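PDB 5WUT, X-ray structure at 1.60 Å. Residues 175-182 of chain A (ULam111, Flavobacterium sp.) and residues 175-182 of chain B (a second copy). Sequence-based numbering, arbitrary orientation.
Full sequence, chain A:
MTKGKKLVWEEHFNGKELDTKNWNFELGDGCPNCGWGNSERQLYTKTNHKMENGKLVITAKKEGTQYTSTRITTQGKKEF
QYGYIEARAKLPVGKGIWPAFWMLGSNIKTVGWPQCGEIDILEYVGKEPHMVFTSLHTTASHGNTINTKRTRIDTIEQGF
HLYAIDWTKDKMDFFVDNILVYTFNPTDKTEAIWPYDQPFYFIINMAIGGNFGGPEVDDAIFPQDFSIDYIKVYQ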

# COMPACT_ATOMS: atom_id res chain seq x y z
N PHE A 175 -4.06 -0.50 -7.37
CA PHE A 175 -3.50 -1.23 -6.24
C PHE A 175 -2.04 -1.58 -6.44
O PHE A 175 -1.64 -2.02 -7.52
CB PHE A 175 -4.27 -2.54 -5.97
CG PHE A 175 -5.75 -2.37 -5.82
CD1 PHE A 175 -6.58 -2.25 -6.93
CD2 PHE A 175 -6.34 -2.38 -4.56
CE1 PHE A 175 -7.94 -2.10 -6.78
CE2 PHE A 175 -7.70 -2.25 -4.40
CZ PHE A 175 -8.51 -2.11 -5.52
N VAL A 176 -1.24 -1.41 -5.39
CA VAL A 176 0.09 -1.96 -5.39
C VAL A 176 0.21 -2.89 -4.20
O VAL A 176 -0.14 -2.50 -3.09
CB VAL A 176 1.16 -0.85 -5.34
CG1 VAL A 176 2.56 -1.46 -5.38
CG2 VAL A 176 0.98 0.09 -6.52
N ASP A 177 0.66 -4.12 -4.45
CA ASP A 177 0.72 -5.15 -3.43
C ASP A 177 -0.59 -5.22 -2.65
O ASP A 177 -0.59 -5.35 -1.43
CB ASP A 177 1.91 -4.91 -2.49
CG ASP A 177 3.25 -5.05 -3.21
OD1 ASP A 177 3.34 -5.81 -4.19
OD2 ASP A 177 4.21 -4.42 -2.78
N ASN A 178 -1.68 -5.13 -3.40
CA ASN A 178 -3.05 -5.29 -2.89
C ASN A 178 -3.50 -4.13 -2.01
O ASN A 178 -4.55 -4.22 -1.37
CB ASN A 178 -3.18 -6.61 -2.12
CG ASN A 178 -2.89 -7.82 -2.98
OD1 ASN A 178 -3.50 -7.99 -4.02
ND2 ASN A 178 -1.96 -8.66 -2.54
N ILE A 179 -2.71 -3.05 -1.97
CA ILE A 179 -3.13 -1.84 -1.26
C ILE A 179 -3.70 -0.79 -2.21
O ILE A 179 -3.07 -0.42 -3.19
CB ILE A 179 -1.95 -1.27 -0.47
CG1 ILE A 179 -1.55 -2.29 0.59
CG2 ILE A 179 -2.33 0.07 0.15
CD1 ILE A 179 -0.38 -1.89 1.41
N LEU A 180 -4.93 -0.34 -1.95
CA LEU A 180 -5.53 0.69 -2.80
C LEU A 180 -4.79 2.00 -2.63
O LEU A 180 -4.77 2.57 -1.53
CB LEU A 180 -7.00 0.88 -2.46
CG LEU A 180 -7.74 1.97 -3.24
CD1 LEU A 180 -7.78 1.63 -4.69
CD2 LEU A 180 -9.16 2.11 -2.68
N VAL A 181 -4.14 2.47 -3.70
CA VAL A 181 -3.30 3.67 -3.60
C VAL A 181 -3.90 4.90 -4.28
O VAL A 181 -3.48 6.02 -3.98
CB VAL A 181 -1.90 3.43 -4.18
CG1 VAL A 181 -1.19 2.35 -3.39
CG2 VAL A 181 -1.96 3.08 -5.68
N TYR A 182 -4.87 4.70 -5.17
CA TYR A 182 -5.41 5.80 -5.96
C TYR A 182 -6.75 5.41 -6.55
O TYR A 182 -6.93 4.28 -7.02
CB TYR A 182 -4.43 6.22 -7.07
CG TYR A 182 -4.94 7.28 -8.03
CD1 TYR A 182 -5.44 8.49 -7.56
CD2 TYR A 182 -4.88 7.08 -9.40
CE1 TYR A 182 -5.91 9.46 -8.44
CE2 TYR A 182 -5.34 8.05 -10.28
CZ TYR A 182 -5.85 9.23 -9.80
OH TYR A 182 -6.32 10.17 -10.69
N PHE B 175 2.63 3.74 7.16
CA PHE B 175 2.92 2.72 6.15
C PHE B 175 2.25 1.39 6.48
O PHE B 175 2.28 0.94 7.62
CB PHE B 175 4.43 2.47 6.02
CG PHE B 175 5.26 3.70 5.77
CD1 PHE B 175 5.62 4.53 6.82
CD2 PHE B 175 5.73 4.00 4.50
CE1 PHE B 175 6.40 5.66 6.60
CE2 PHE B 175 6.52 5.13 4.27
CZ PHE B 175 6.85 5.96 5.33
N VAL B 176 1.67 0.75 5.47
CA VAL B 176 1.23 -0.63 5.62
C VAL B 176 1.95 -1.44 4.55
O VAL B 176 1.96 -1.05 3.38
CB VAL B 176 -0.30 -0.78 5.46
CG1 VAL B 176 -0.69 -2.22 5.64
CG2 VAL B 176 -1.02 0.08 6.48
N ASP B 177 2.60 -2.53 4.96
CA ASP B 177 3.44 -3.34 4.08
C ASP B 177 4.39 -2.48 3.23
O ASP B 177 4.60 -2.73 2.05
CB ASP B 177 2.58 -4.22 3.17
CG ASP B 177 1.78 -5.24 3.94
OD1 ASP B 177 2.23 -5.63 5.04
OD2 ASP B 177 0.72 -5.67 3.45
N ASN B 178 4.98 -1.47 3.88
CA ASN B 178 5.98 -0.57 3.30
C ASN B 178 5.42 0.43 2.28
O ASN B 178 6.18 1.17 1.65
CB ASN B 178 7.11 -1.38 2.67
CG ASN B 178 7.81 -2.25 3.67
OD1 ASN B 178 8.25 -1.76 4.71
ND2 ASN B 178 7.92 -3.54 3.38
N ILE B 179 4.10 0.49 2.15
CA ILE B 179 3.47 1.48 1.29
C ILE B 179 2.97 2.67 2.10
O ILE B 179 2.24 2.49 3.05
CB ILE B 179 2.30 0.86 0.52
CG1 ILE B 179 2.87 -0.22 -0.41
CG2 ILE B 179 1.52 1.93 -0.23
CD1 ILE B 179 1.86 -0.97 -1.21
N LEU B 180 3.41 3.88 1.74
CA LEU B 180 2.94 5.09 2.42
C LEU B 180 1.46 5.33 2.13
O LEU B 180 1.09 5.62 1.00
CB LEU B 180 3.76 6.30 1.99
CG LEU B 180 3.33 7.65 2.57
CD1 LEU B 180 3.45 7.63 4.06
CD2 LEU B 180 4.22 8.76 1.99
N VAL B 181 0.63 5.23 3.17
CA VAL B 181 -0.82 5.34 2.99
C VAL B 181 -1.44 6.63 3.52
O VAL B 181 -2.57 6.95 3.17
CB VAL B 181 -1.56 4.16 3.66
CG1 VAL B 181 -1.18 2.85 3.00
CG2 VAL B 181 -1.31 4.12 5.19
N TYR B 182 -0.73 7.35 4.38
CA TYR B 182 -1.30 8.56 5.00
C TYR B 182 -0.19 9.43 5.58
O TYR B 182 0.77 8.92 6.15
CB TYR B 182 -2.33 8.17 6.10
CG TYR B 182 -2.88 9.34 6.89
CD1 TYR B 182 -3.47 10.44 6.27
CD2 TYR B 182 -2.83 9.34 8.28
CE1 TYR B 182 -3.96 11.51 7.00
CE2 TYR B 182 -3.33 10.39 9.03
CZ TYR B 182 -3.88 11.48 8.39
OH TYR B 182 -4.37 12.52 9.15
O HOH W 1 0.60 -6.36 0.95
O HOH W 2 4.67 -4.37 -0.08

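Two copies of the same β-hairpin pack against each other along their turns and the strands that follow, and each supplies both the bump and the hollow that the other needs. In each chain a type I' turn runs from Val176(A) to Ile179(A) or from Val176(B) to Ile179(B), with the two ends of the turn paired by backbone hydrogen bonds: in chain A, Ile179(A) N donates to Val176(A) O at 2.9 Å and Val176(A) N donates to Ile179(A) O at 3.0 Å, and chain B repeats the pattern. The CA-to-CB bonds of Val176(A), Asp177(A) and Ile179(A) point toward the partner, as do those of Val176(B), Asp177(B) and Ile179(B), while the 179-182 strands of the two copies cross at 68°.

The bumps are Ile179(A) and Ile179(B). With chi1 near -64° (m) and chi2 near 178° (t), the CG1-CD1 arm of each is extended, and the terminal methyl reaches across to the partner's turn. Ile179(B) CD1 comes to rest in a shallow hollow whose floor is the backbone and CB of Val176(A) and whose wall is the CB of Asp177(A). Ile179(B) CD1 lies 3.1 Å from Val176(A) O, 4.2 Å from Val176(A) CB and 4.1 Å from Asp177(A) CB. The reciprocal fit is nearly identical: Ile179(A) CD1 is 3.2 Å from Val176(B) O and 4.2 Å from both Val176(B) CB and Asp177(B) CB. The short approach to the carbonyl oxygen is a packing contact; that oxygen already accepts the hydrogen bond from the Ile179(A) or Ile179(B) amide of its own turn.

Between the two hollows the isoleucines touch each other, Ile179(A) CD1 to Ile179(B) CD1 at 3.6 Å. Isoleucine suits this place because it branches at CB: one arm carries CD1 to the partner's turn, while the CG2 methyl remains near the strand to meet a second surface. Ile179(A) CG2 packs against Val181(B) CG1 at 4.1 Å, and Ile179(B) CG2 against Val181(A) CG1 at 4.2 Å. The CA-to-CB bond of Val181(A), like that of Val181(B), points sideways, and CG1 is the methyl that meets the isoleucine. Ile179(A) and Ile179(B) are accordingly the center of the interface, covered over 86 Å² and 84 Å², out of 270 Å² buried in all.

Valine suits its place at Val176(A) and Val176(B) as a compact β-branched residue in a strand, presenting its CB to the incoming methyl. Asp177(A) and Asp177(B) each serve two surfaces: CB adds to the apolar hollow, and the carboxylate reaches water. No direct hydrogen bond joins the stretches, but two waters bridge them in a symmetric pair. Water 1 donates to Asp177(A) O at 2.8 Å and to Asp177(B) OD2 at 2.6 Å; water 2 donates to Asp177(A) OD2 and Asp177(B) O, each at 2.7 Å. The two turns are thus bridged by water beside the apolar center.

The remaining side chains stay out of the contact. Phe175(A) and Phe175(B) start sideways and their rings lead away, Asn178(A) and Asn178(B) also point sideways, and Leu180(A), Leu180(B), Tyr182(A) and Tyr182(B) lie out of reach.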